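Local coordinates for protein acyl-coenzyme A oxidase acox-1.2 (Caenorhabditis elegans, PDB 5K3J) that catalyses the FAD-dependent first step of peroxisomal beta-oxidation, desaturating the CoA-linked five-carbon side chain of an ascaroside pheromone precursor and passing the electrons to oxygen, at residues M298-F303 / C429-E434; S294-E299 / V391-T396. One frame throughout, in Å; residues are numbered along the deposited sequence.

Contact 1: residues M298-F303 / C429-E434; sequences MEQGLF and CTYAGE. Unlike the reference sequence in segment 429-434: Ala-432 (reference Glu). With 6QA (~{S}-[2-[3-[[(2~{R})-4-[[[(2~{R},3~{S},4~{R},5~{R})-5-(6-aminopurin-9-yl)-4-oxidanyl-3-phosphonooxy-oxolan-2-yl]methoxy-oxidanyl-phosphoryl]oxy-oxidanyl-phosphoryl]oxy-3,3-dimethyl-2-oxidanyl-butanoyl]amino]propanoylamino]ethyl] 5-[(2~{R},3~{R},5~{R},6~{S})-6-methyl-3,5-bis(oxidanyl)oxan-2-yl]oxypentanethioate), chain E.
Glu-299, Gln-300 and Tyr-431 converge on one water in the substrate pocket of the acyl-CoA oxidase fold, where helix 287-315 faces the loop between helices 418-426 and 435-450. The backbones stay well apart, so the side chains do the bridging. Gln-300 and Tyr-431 reach in from opposite directions, amide and ring planes turned 59° apart, with Gln-300 NE2 3.7 Å from Tyr-431 OH. The water lies in the plane of the Tyr-431 ring at its hydroxyl edge, 2.8 Å from OH; it accepts from Gln-300 NE2 and donates to Glu-299 OE1. NE2 also bonds to the carbonyl of Ala-425, which helps fix the turn of the amide.

Glu-299 extends with CG anti to its backbone N (chi1 -176°), which carries the carboxylate to the sugar end of the ascaroside-CoA. There OE1 accepts a hydrogen bond from the ascarylose hydroxyl O01 of the ligand at 2.9 Å, consistent with the known importance of Glu-299 for substrate specificity. The same oxygen thus holds both sugar and water. One face of the Tyr-431 ring lies along the ligand, whose C03 sits 3.8 Å above the plane, toward the rim.

At the far end of the acyl chain sits Ala-432, which replaces the reference glutamate predicted to be the proton acceptor. Its backbone holds the thioester carbonyl: Ala-432 N donates to the ligand oxygen O58 at 2.9 Å, nearly straight at 170°.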
ATOM      1  N   MET A 298       4.740 -14.306  13.072  1.00 43.97           N
ATOM      2  CA  MET A 298       4.382 -15.524  12.363  1.00 46.63           C
ATOM      3  C   MET A 298       3.401 -15.236  11.232  1.00 45.90           C
ATOM      4  O   MET A 298       3.610 -15.655  10.094  1.00 46.17           O
ATOM      5  CB  MET A 298       3.771 -16.527  13.337  1.00 50.77           C
ATOM      6  CG  MET A 298       3.179 -17.753  12.680  1.00 55.31           C
ATOM      7  SD  MET A 298       4.437 -18.822  11.974  1.00 58.16           S
ATOM      8  CE  MET A 298       5.324 -19.283  13.459  1.00 58.08           C
ATOM      9  N   GLU A 299       2.334 -14.513  11.562  1.00 40.84           N
ATOM     10  CA  GLU A 299       1.230 -14.265  10.638  1.00 39.20           C
ATOM     11  C   GLU A 299       1.597 -13.275   9.529  1.00 35.58           C
ATOM     12  O   GLU A 299       1.209 -13.457   8.371  1.00 32.99           O
ATOM     13  CB  GLU A 299       0.017 -13.749  11.407  1.00 39.80           C
ATOM     14  CG  GLU A 299      -1.218 -13.539  10.554  1.00 40.87           C
ATOM     15  CD  GLU A 299      -2.334 -12.853  11.313  1.00 42.25           C
ATOM     16  OE1 GLU A 299      -2.028 -12.035  12.206  1.00 44.31           O
ATOM     17  OE2 GLU A 299      -3.517 -13.130  11.018  1.00 43.57           O
ATOM     18  N   GLN A 300       2.338 -12.226   9.879  1.00 36.89           N
ATOM     19  CA  GLN A 300       2.812 -11.286   8.874  1.00 38.58           C
ATOM     20  C   GLN A 300       4.033 -11.870   8.181  1.00 39.13           C
ATOM     21  O   GLN A 300       4.621 -11.241   7.304  1.00 41.95           O
ATOM     22  CB  GLN A 300       3.132  -9.921   9.493  1.00 37.33           C
ATOM     23  CG  GLN A 300       1.964  -9.199  10.127  1.00 39.56           C
ATOM     24  CD  GLN A 300       1.221  -8.319   9.151  1.00 38.22           C
ATOM     25  OE1 GLN A 300       1.782  -7.865   8.157  1.00 40.72           O
ATOM     26  NE2 GLN A 300      -0.050  -8.071   9.432  1.00 36.04           N
ATOM     27  N   GLY A 301       4.393 -13.090   8.564  1.00 40.58           N
ATOM     28  CA  GLY A 301       5.376 -13.857   7.831  1.00 37.94           C
ATOM     29  C   GLY A 301       4.699 -14.710   6.773  1.00 36.73           C
ATOM     30  O   GLY A 301       5.272 -14.970   5.714  1.00 40.71           O
ATOM     31  N   LEU A 302       3.456 -15.111   7.038  1.00 23.04           N
ATOM     32  CA  LEU A 302       2.731 -16.022   6.148  1.00 20.38           C
ATOM     33  C   LEU A 302       1.969 -15.308   5.022  1.00 19.68           C
ATOM     34  O   LEU A 302       1.982 -15.784   3.887  1.00 19.72           O
ATOM     35  CB  LEU A 302       1.772 -16.897   6.959  1.00 20.13           C
ATOM     36  CG  LEU A 302       2.465 -17.976   7.796  1.00 20.15           C
ATOM     37  CD1 LEU A 302       1.502 -18.668   8.753  1.00 19.60           C
ATOM     38  CD2 LEU A 302       3.136 -18.997   6.886  1.00 21.80           C
ATOM     39  N   PHE A 303       1.308 -14.191   5.327  1.00 24.10           N
ATOM     40  CA  PHE A 303       0.723 -13.326   4.298  1.00 24.77           C
ATOM     41  C   PHE A 303       1.747 -13.021   3.206  1.00 27.37           C
ATOM     42  O   PHE A 303       1.458 -13.104   2.013  1.00 26.49           O
ATOM     43  CB  PHE A 303       0.261 -11.999   4.897  1.00 23.18           C
ATOM     44  CG  PHE A 303      -0.972 -12.088   5.744  1.00 22.53           C
ATOM     45  CD1 PHE A 303      -2.084 -12.808   5.338  1.00 21.57           C
ATOM     46  CD2 PHE A 303      -1.022 -11.411   6.953  1.00 23.24           C
ATOM     47  CE1 PHE A 303      -3.220 -12.853   6.137  1.00 20.47           C
ATOM     48  CE2 PHE A 303      -2.148 -11.455   7.750  1.00 23.27           C
ATOM     49  CZ  PHE A 303      -3.250 -12.179   7.339  1.00 21.47           C
ATOM     50  N   CYS A 429      -0.288  -2.661  10.752  1.00 20.99           N
ATOM     51  CA  CYS A 429       0.459  -1.460  11.081  1.00 23.76           C
ATOM     52  C   CYS A 429      -0.367  -0.515  11.949  1.00 25.02           C
ATOM     53  O   CYS A 429       0.119   0.537  12.368  1.00 26.87           O
ATOM     54  CB  CYS A 429       0.895  -0.742   9.806  1.00 25.03           C
ATOM     55  SG  CYS A 429       2.146  -1.605   8.829  1.00 28.29           S
ATOM     56  N   THR A 430      -1.617  -0.886  12.212  1.00 24.96           N
ATOM     57  CA  THR A 430      -2.524  -0.015  12.947  1.00 24.50           C
ATOM     58  C   THR A 430      -3.159  -0.735  14.133  1.00 24.10           C
ATOM     59  O   THR A 430      -3.020  -0.291  15.272  1.00 29.29           O
ATOM     60  CB  THR A 430      -3.637   0.536  12.034  1.00 26.16           C
ATOM     61  OG1 THR A 430      -3.065   1.407  11.049  1.00 29.72           O
ATOM     62  CG2 THR A 430      -4.660   1.306  12.856  1.00 26.74           C
ATOM     63  N   TYR A 431      -3.852  -1.843  13.874  1.00 20.34           N
ATOM     64  CA  TYR A 431      -4.487  -2.586  14.960  1.00 21.49           C
ATOM     65  C   TYR A 431      -3.413  -3.167  15.869  1.00 21.95           C
ATOM     66  O   TYR A 431      -2.245  -3.222  15.487  1.00 22.40           O
ATOM     67  CB  TYR A 431      -5.424  -3.692  14.427  1.00 21.74           C
ATOM     68  CG  TYR A 431      -4.776  -4.829  13.644  1.00 22.63           C
ATOM     69  CD1 TYR A 431      -3.820  -5.661  14.223  1.00 23.01           C
ATOM     70  CD2 TYR A 431      -5.168  -5.104  12.341  1.00 22.62           C
ATOM     71  CE1 TYR A 431      -3.247  -6.702  13.517  1.00 25.10           C
ATOM     72  CE2 TYR A 431      -4.599  -6.145  11.624  1.00 23.78           C
ATOM     73  CZ  TYR A 431      -3.641  -6.943  12.218  1.00 26.03           C
ATOM     74  OH  TYR A 431      -3.072  -7.980  11.511  1.00 31.24           O
ATOM     75  N   ALA A 432      -3.820  -3.610  17.055  1.00 27.89           N
ATOM     76  CA  ALA A 432      -2.900  -4.160  18.049  1.00 29.78           C
ATOM     77  C   ALA A 432      -1.756  -3.192  18.350  1.00 30.56           C
ATOM     78  O   ALA A 432      -0.638  -3.606  18.655  1.00 27.95           O
ATOM     79  CB  ALA A 432      -2.353  -5.507  17.585  1.00 31.64           C
ATOM     80  N   GLY A 433      -2.053  -1.897  18.274  1.00 26.21           N
ATOM     81  CA  GLY A 433      -1.083  -0.860  18.574  1.00 27.30           C
ATOM     82  C   GLY A 433      -0.596  -0.125  17.340  1.00 28.92           C
ATOM     83  O   GLY A 433      -0.022  -0.731  16.438  1.00 29.36           O
ATOM     84  N   GLU A 434      -0.832   1.183  17.297  1.00 30.34           N
ATOM     85  CA  GLU A 434      -0.314   2.025  16.222  1.00 31.06           C
ATOM     86  C   GLU A 434       1.212   1.900  16.171  1.00 32.73           C
ATOM     87  O   GLU A 434       1.878   2.009  17.200  1.00 34.87           O
ATOM     88  CB  GLU A 434      -0.742   3.484  16.430  1.00 29.85           C
ATOM     89  CG  GLU A 434      -0.888   4.299  15.150  1.00 29.53           C
ATOM     90  CD  GLU A 434       0.431   4.510  14.429  1.00 29.55           C
ATOM     91  OE1 GLU A 434       1.387   4.995  15.072  1.00 29.36           O
ATOM     92  OE2 GLU A 434       0.514   4.182  13.225  1.00 30.43           O
TER
HETATM   93  P26 6QA E 703      -1.329   3.157  29.071  1.00 90.58           P
HETATM   94  P29 6QA E 703       0.515   4.061  31.282  1.00 86.58           P
HETATM   95  P50 6QA E 703       7.494   3.340  31.146  1.00112.46           P
HETATM   96  O01 6QA E 703      -4.376 -10.337  12.413  1.00 50.87           O
HETATM   97  C02 6QA E 703      -4.965 -10.465  13.726  1.00 45.64           C
HETATM   98  C03 6QA E 703      -6.114  -9.445  13.680  1.00 45.10           C
HETATM   99  O04 6QA E 703      -6.617  -9.198  14.912  1.00 44.72           O
HETATM  100  C05 6QA E 703      -5.879  -8.325  15.707  1.00 47.76           C
HETATM  101  C06 6QA E 703      -6.794  -7.122  16.068  1.00 47.56           C
HETATM  102  C07 6QA E 703      -6.375  -6.621  17.470  1.00 48.76           C
HETATM  103  C08 6QA E 703      -7.557  -5.892  18.105  1.00 49.84           C
HETATM  104  C09 6QA E 703      -7.203  -4.504  18.444  1.00 49.74           C
HETATM  105  S10 6QA E 703      -7.604  -4.041  20.207  1.00 51.99           S
HETATM  106  C11 6QA E 703      -6.212  -3.310  21.112  1.00 46.57           C
HETATM  107  C12 6QA E 703      -5.070  -2.818  20.272  1.00 43.07           C
HETATM  108  N13 6QA E 703      -4.771  -1.498  20.684  1.00 45.35           N
HETATM  109  C14 6QA E 703      -3.494  -1.162  21.281  1.00 49.09           C
HETATM  110  C15 6QA E 703      -3.191   0.317  21.713  1.00 54.71           C
HETATM  111  C16 6QA E 703      -2.846   0.300  23.240  1.00 59.95           C
HETATM  112  N17 6QA E 703      -1.650   1.111  23.536  1.00 65.17           N
HETATM  113  C18 6QA E 703      -1.497   1.628  24.903  1.00 73.70           C
HETATM  114  C19 6QA E 703      -0.269   2.469  25.243  1.00 80.37           C
HETATM  115  O20 6QA E 703       0.451   2.738  24.061  1.00 82.15           O
HETATM  116  C21 6QA E 703       0.661   1.741  26.255  1.00 83.77           C
HETATM  117  C22 6QA E 703       1.764   2.838  26.588  1.00 85.34           C
HETATM  118  C23 6QA E 703       1.228   0.444  25.590  1.00 78.42           C
HETATM  119  C24 6QA E 703       0.008   1.325  27.570  1.00 86.07           C
HETATM  120  O25 6QA E 703       0.049   2.379  28.554  1.00 84.07           O
HETATM  121  O27 6QA E 703      -2.040   3.927  27.948  1.00 84.95           O
HETATM  122  O28 6QA E 703      -0.816   4.230  30.296  1.00 95.15           O
HETATM  123  O30 6QA E 703      -0.005   3.750  32.689  1.00 79.34           O
HETATM  124  O31 6QA E 703       1.516   2.860  30.666  1.00 91.89           O
HETATM  125  C32 6QA E 703       2.839   3.093  30.365  1.00 89.34           C
HETATM  126  C33 6QA E 703       3.705   2.432  31.518  1.00 92.10           C
HETATM  127  O34 6QA E 703       3.241   1.284  31.834  1.00 92.25           O
HETATM  128  C35 6QA E 703       4.310   0.127  31.428  1.00 88.92           C
HETATM  129  N36 6QA E 703       3.631  -0.861  30.574  1.00 85.42           N
HETATM  130  C37 6QA E 703       2.808  -0.587  29.558  1.00 89.93           C
HETATM  131  N38 6QA E 703       2.350  -1.706  28.995  1.00 81.66           N
HETATM  132  C39 6QA E 703       2.891  -2.759  29.672  1.00 81.50           C
HETATM  133  C40 6QA E 703       3.698  -2.231  30.681  1.00 84.99           C
HETATM  134  N41 6QA E 703       4.359  -3.079  31.515  1.00 86.01           N
HETATM  135  C42 6QA E 703       4.235  -4.397  31.360  1.00 85.72           C
HETATM  136  N43 6QA E 703       3.460  -4.944  30.401  1.00 81.54           N
HETATM  137  C44 6QA E 703       2.781  -4.174  29.551  1.00 81.58           C
HETATM  138  N45 6QA E 703       1.938  -4.769  28.508  1.00 77.48           N
HETATM  139  C46 6QA E 703       5.312   0.698  30.834  1.00 91.30           C
HETATM  140  O47 6QA E 703       6.603   0.300  31.485  1.00 96.43           O
HETATM  141  C48 6QA E 703       5.125   2.207  30.969  1.00 96.39           C
HETATM  142  O49 6QA E 703       6.062   2.767  31.829  1.00100.31           O
HETATM  143  O51 6QA E 703       7.562   4.826  31.342  1.00 94.74           O
HETATM  144  O52 6QA E 703       7.529   3.005  29.646  1.00101.91           O
HETATM  145  O53 6QA E 703       8.666   2.660  31.799  1.00 99.62           O
HETATM  146  O54 6QA E 703       1.280   5.361  31.305  1.00 84.32           O
HETATM  147  O55 6QA E 703      -2.294   2.154  29.675  1.00 93.63           O
HETATM  148  O56 6QA E 703      -2.335   1.405  25.727  1.00 68.79           O
HETATM  149  O57 6QA E 703      -2.660  -1.985  21.462  1.00 52.24           O
HETATM  150  O58 6QA E 703      -6.718  -3.801  17.566  1.00 46.08           O
HETATM  151  O59 6QA E 703      -7.209  -9.925  12.853  1.00 41.16           O
HETATM  152  C60 6QA E 703      -7.705 -11.197  13.283  1.00 40.44           C
HETATM  153  C61 6QA E 703      -8.872 -11.452  12.357  1.00 39.77           C
HETATM  154  C62 6QA E 703      -6.584 -12.270  13.238  1.00 44.63           C
HETATM  155  C63 6QA E 703      -5.391 -11.854  13.988  1.00 44.83           C
HETATM  156  O64 6QA E 703      -7.090 -13.516  13.834  1.00 49.78           O
HETATM  157  O   HOH W   1      -0.974  -9.861  11.630  1.00 26.98           O

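Contact 2: residues S294-E299 / V391-T396. With ATP (adenosine-5'-triphosphate), chain D.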
ATOM      1  N   SER A 294       2.733 -10.867  19.772  1.00 39.92           N
ATOM      2  CA  SER A 294       3.678 -11.973  19.737  1.00 46.75           C
ATOM      3  C   SER A 294       3.426 -12.856  18.518  1.00 48.45           C
ATOM      4  O   SER A 294       4.355 -13.410  17.933  1.00 47.59           O
ATOM      5  CB  SER A 294       3.582 -12.804  21.021  1.00 44.08           C
ATOM      6  OG  SER A 294       2.268 -13.304  21.211  1.00 41.93           O
ATOM      7  N   GLN A 295       2.161 -12.954  18.126  1.00 54.30           N
ATOM      8  CA  GLN A 295       1.744 -13.898  17.097  1.00 52.13           C
ATOM      9  C   GLN A 295       1.924 -13.386  15.664  1.00 50.77           C
ATOM     10  O   GLN A 295       2.106 -14.178  14.741  1.00 52.73           O
ATOM     11  CB  GLN A 295       0.280 -14.292  17.347  1.00 56.91           C
ATOM     12  CG  GLN A 295      -0.351 -15.188  16.298  1.00 63.77           C
ATOM     13  CD  GLN A 295      -1.258 -14.422  15.355  1.00 68.88           C
ATOM     14  OE1 GLN A 295      -1.249 -13.190  15.331  1.00 68.55           O
ATOM     15  NE2 GLN A 295      -2.054 -15.148  14.578  1.00 67.52           N
ATOM     16  N   MET A 296       1.899 -12.072  15.467  1.00 53.62           N
ATOM     17  CA  MET A 296       1.855 -11.547  14.100  1.00 49.48           C
ATOM     18  C   MET A 296       3.204 -11.496  13.387  1.00 49.19           C
ATOM     19  O   MET A 296       3.264 -11.157  12.214  1.00 56.05           O
ATOM     20  CB  MET A 296       1.212 -10.156  14.079  1.00 45.54           C
ATOM     21  CG  MET A 296       1.524  -9.280  15.272  1.00 47.23           C
ATOM     22  SD  MET A 296       0.494  -7.798  15.251  1.00 41.84           S
ATOM     23  CE  MET A 296       0.936  -7.130  13.652  1.00 39.10           C
ATOM     24  N   ALA A 297       4.285 -11.840  14.076  1.00 32.25           N
ATOM     25  CA  ALA A 297       5.543 -12.051  13.371  1.00 28.27           C
ATOM     26  C   ALA A 297       5.380 -13.291  12.499  1.00 29.83           C
ATOM     27  O   ALA A 297       5.803 -13.320  11.342  1.00 27.49           O
ATOM     28  CB  ALA A 297       6.707 -12.209  14.337  1.00 27.31           C
ATOM     29  N   MET A 298       4.740 -14.306  13.072  1.00 43.97           N
ATOM     30  CA  MET A 298       4.382 -15.524  12.363  1.00 46.63           C
ATOM     31  C   MET A 298       3.401 -15.236  11.232  1.00 45.90           C
ATOM     32  O   MET A 298       3.610 -15.655  10.094  1.00 46.17           O
ATOM     33  CB  MET A 298       3.771 -16.527  13.337  1.00 50.77           C
ATOM     34  CG  MET A 298       3.179 -17.753  12.680  1.00 55.31           C
ATOM     35  SD  MET A 298       4.437 -18.822  11.974  1.00 58.16           S
ATOM     36  CE  MET A 298       5.324 -19.283  13.459  1.00 58.08           C
ATOM     37  N   GLU A 299       2.334 -14.513  11.562  1.00 40.84           N
ATOM     38  CA  GLU A 299       1.230 -14.265  10.638  1.00 39.20           C
ATOM     39  C   GLU A 299       1.597 -13.275   9.529  1.00 35.58           C
ATOM     40  O   GLU A 299       1.209 -13.457   8.371  1.00 32.99           O
ATOM     41  CB  GLU A 299       0.017 -13.749  11.407  1.00 39.80           C
ATOM     42  CG  GLU A 299      -1.218 -13.539  10.554  1.00 40.87           C
ATOM     43  CD  GLU A 299      -2.334 -12.853  11.313  1.00 42.25           C
ATOM     44  OE1 GLU A 299      -2.028 -12.035  12.206  1.00 44.31           O
ATOM     45  OE2 GLU A 299      -3.517 -13.130  11.018  1.00 43.57           O
ATOM     46  N   VAL A 391       7.855  -3.285  12.989  1.00 46.06           N
ATOM     47  CA  VAL A 391       8.828  -3.474  11.915  1.00 46.15           C
ATOM     48  C   VAL A 391       8.365  -4.543  10.931  1.00 48.41           C
ATOM     49  O   VAL A 391       8.450  -4.357   9.714  1.00 49.37           O
ATOM     50  CB  VAL A 391      10.214  -3.858  12.470  1.00 50.65           C
ATOM     51  CG1 VAL A 391      11.125  -4.355  11.354  1.00 50.90           C
ATOM     52  CG2 VAL A 391      10.844  -2.672  13.180  1.00 52.16           C
ATOM     53  N   VAL A 392       7.868  -5.656  11.462  1.00 41.98           N
ATOM     54  CA  VAL A 392       7.425  -6.771  10.638  1.00 45.42           C
ATOM     55  C   VAL A 392       6.264  -6.371   9.731  1.00 46.71           C
ATOM     56  O   VAL A 392       6.330  -6.573   8.523  1.00 52.66           O
ATOM     57  CB  VAL A 392       7.019  -7.978  11.505  1.00 47.35           C
ATOM     58  CG1 VAL A 392       6.127  -8.907  10.733  1.00 47.82           C
ATOM     59  CG2 VAL A 392       8.255  -8.720  11.997  1.00 46.88           C
ATOM     60  N   ALA A 393       5.216  -5.788  10.308  1.00 50.73           N
ATOM     61  CA  ALA A 393       4.045  -5.376   9.531  1.00 46.47           C
ATOM     62  C   ALA A 393       4.404  -4.329   8.479  1.00 41.38           C
ATOM     63  O   ALA A 393       3.859  -4.333   7.372  1.00 38.89           O
ATOM     64  CB  ALA A 393       2.952  -4.840  10.448  1.00 47.22           C
ATOM     65  N   HIS A 394       5.324  -3.436   8.834  1.00 42.09           N
ATOM     66  CA  HIS A 394       5.758  -2.376   7.933  1.00 45.05           C
ATOM     67  C   HIS A 394       6.546  -2.939   6.757  1.00 48.20           C
ATOM     68  O   HIS A 394       6.282  -2.600   5.604  1.00 49.04           O
ATOM     69  CB  HIS A 394       6.600  -1.351   8.692  1.00 44.10           C
ATOM     70  CG  HIS A 394       7.265  -0.336   7.814  1.00 45.11           C
ATOM     71  ND1 HIS A 394       6.562   0.605   7.097  1.00 46.61           N
ATOM     72  CD2 HIS A 394       8.574  -0.118   7.541  1.00 43.66           C
ATOM     73  CE1 HIS A 394       7.406   1.362   6.419  1.00 44.61           C
ATOM     74  NE2 HIS A 394       8.633   0.944   6.670  1.00 44.30           N
ATOM     75  N   GLU A 395       7.505  -3.810   7.056  1.00 53.27           N
ATOM     76  CA  GLU A 395       8.336  -4.427   6.026  1.00 53.38           C
ATOM     77  C   GLU A 395       7.562  -5.476   5.229  1.00 48.56           C
ATOM     78  O   GLU A 395       7.813  -5.663   4.041  1.00 47.33           O
ATOM     79  CB  GLU A 395       9.591  -5.054   6.646  1.00 57.55           C
ATOM     80  CG  GLU A 395      10.554  -4.044   7.260  1.00 57.80           C
ATOM     81  CD  GLU A 395      11.777  -4.699   7.876  1.00 59.37           C
ATOM     82  OE1 GLU A 395      11.822  -5.948   7.920  1.00 59.65           O
ATOM     83  OE2 GLU A 395      12.692  -3.969   8.316  1.00 62.14           O
ATOM     84  N   THR A 396       6.623  -6.156   5.883  1.00 30.73           N
ATOM     85  CA  THR A 396       5.738  -7.084   5.184  1.00 29.52           C
ATOM     86  C   THR A 396       4.885  -6.316   4.184  1.00 31.68           C
ATOM     87  O   THR A 396       4.557  -6.822   3.111  1.00 34.43           O
ATOM     88  CB  THR A 396       4.821  -7.854   6.159  1.00 29.53           C
ATOM     89  OG1 THR A 396       5.626  -8.599   7.080  1.00 30.79           O
ATOM     90  CG2 THR A 396       3.911  -8.815   5.409  1.00 30.05           C
TER
HETATM   91  PG  ATP D 702      15.978   4.463   9.088  1.00 59.59           P
HETATM   92  O1G ATP D 702      16.522   4.451  10.497  1.00 56.67           O
HETATM   93  O2G ATP D 702      16.044   5.814   8.414  1.00 57.30           O
HETATM   94  O3G ATP D 702      16.445   3.310   8.231  1.00 55.49           O
HETATM   95  PB  ATP D 702      13.368   4.373   8.070  1.00 62.02           P
HETATM   96  O1B ATP D 702      12.781   3.022   7.730  1.00 53.05           O
HETATM   97  O2B ATP D 702      14.017   5.205   6.989  1.00 59.57           O
HETATM   98  O3B ATP D 702      14.401   4.190   9.293  1.00 62.15           O
HETATM   99  PA  ATP D 702      12.403   6.830   8.943  1.00 50.60           P
HETATM  100  O1A ATP D 702      12.395   7.173  10.415  1.00 43.74           O
HETATM  101  O2A ATP D 702      13.568   7.251   8.078  1.00 45.88           O
HETATM  102  O3A ATP D 702      12.219   5.239   8.788  1.00 51.54           O
HETATM  103  O5' ATP D 702      11.050   7.385   8.276  1.00 52.01           O
HETATM  104  C5' ATP D 702      10.718   7.054   6.928  1.00 44.70           C
HETATM  105  C4' ATP D 702       9.217   6.825   6.890  1.00 44.88           C
HETATM  106  O4' ATP D 702       8.903   5.451   7.140  1.00 43.77           O
HETATM  107  C3' ATP D 702       8.552   7.660   7.971  1.00 44.37           C
HETATM  108  O3' ATP D 702       7.549   8.492   7.386  1.00 41.39           O
HETATM  109  C2' ATP D 702       7.926   6.657   8.916  1.00 43.42           C
HETATM  110  O2' ATP D 702       6.624   7.069   9.335  1.00 47.76           O
HETATM  111  C1' ATP D 702       7.863   5.365   8.116  1.00 42.22           C
HETATM  112  N9  ATP D 702       8.060   4.170   8.975  1.00 46.01           N
HETATM  113  C8  ATP D 702       9.242   3.721   9.432  1.00 45.83           C
HETATM  114  N7  ATP D 702       9.089   2.605  10.188  1.00 48.05           N
HETATM  115  C5  ATP D 702       7.776   2.319  10.221  1.00 42.58           C
HETATM  116  C6  ATP D 702       6.928   1.275  10.841  1.00 41.20           C
HETATM  117  N6  ATP D 702       7.464   0.284  11.596  1.00 43.15           N
HETATM  118  N1  ATP D 702       5.596   1.346  10.621  1.00 40.06           N
HETATM  119  C2  ATP D 702       5.049   2.323   9.872  1.00 41.86           C
HETATM  120  N3  ATP D 702       5.758   3.301   9.284  1.00 41.09           N
HETATM  121  C4  ATP D 702       7.103   3.352   9.418  1.00 44.78           C
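Val-392 packs its CG1 methyl against the backbone of helix 287-315, 3.9 Å from the carbonyl O of Met-296 and 4.1 Å from Ala-297 CA. Its other methyl, CG2, meets the small side chain of Ala-297, with CB 4.5 Å away. Beside this pair the Met-296 chain reaches across, bringing CE within 4.4 Å of Ala-393 CB. These are apolar contacts, and the axes of segments 294-299 and 391-396 approach to 9.5 Å and run 24° apart. This near-parallel pairing of helices 287-315 and 379-405 belongs to the C-alpha1 domain of the acyl-CoA oxidase fold. Around it, Met-298, whose CB points away from segment 391-396, packs on Ile-353 and Phe-357 of helix 343-363, while Ala-297 also touches Leu-388.

Farther out, helix 379-405 offers His-394 to ATP. With CG anti to the backbone N (chi1 171°), the imidazole lies against the adenine, whose C5 sits 3.6 Å above the plane over the ring centre. A serine at His-394 would probably leave the adenine without this flat partner and freer to shift in its pocket. The approach continues down to the base of the side chain, where His-394 CB comes 3.4 Å from ATP C6. Tyr-573 and Arg-528, together with His-340 and Gln-402 of the second subunit, supply hydrogen bonds to the nucleotide.

The two contacts overlap on helix 287-315, sharing Met-298 and Glu-299, and their centres are about 5 Å apart. In chain order come 294-299, 298-303, then 391-396 on helix 379-405 and last the loop 429-434, all within the C-alpha1 domain. They also touch directly: Gln-300 CB packs 3.4 Å from Val-392 CG1, and Gln-300 O and Thr-396 OG1 form a probable hydrogen bond. Contact 1 faces the ascaroside-CoA, with FAD close to its loop, whereas helix 379-405 in contact 2 carries the ATP-facing residues. Buried helix packing thus lies between the substrate and ATP surroundings, and the second subunit completes the nucleotide site.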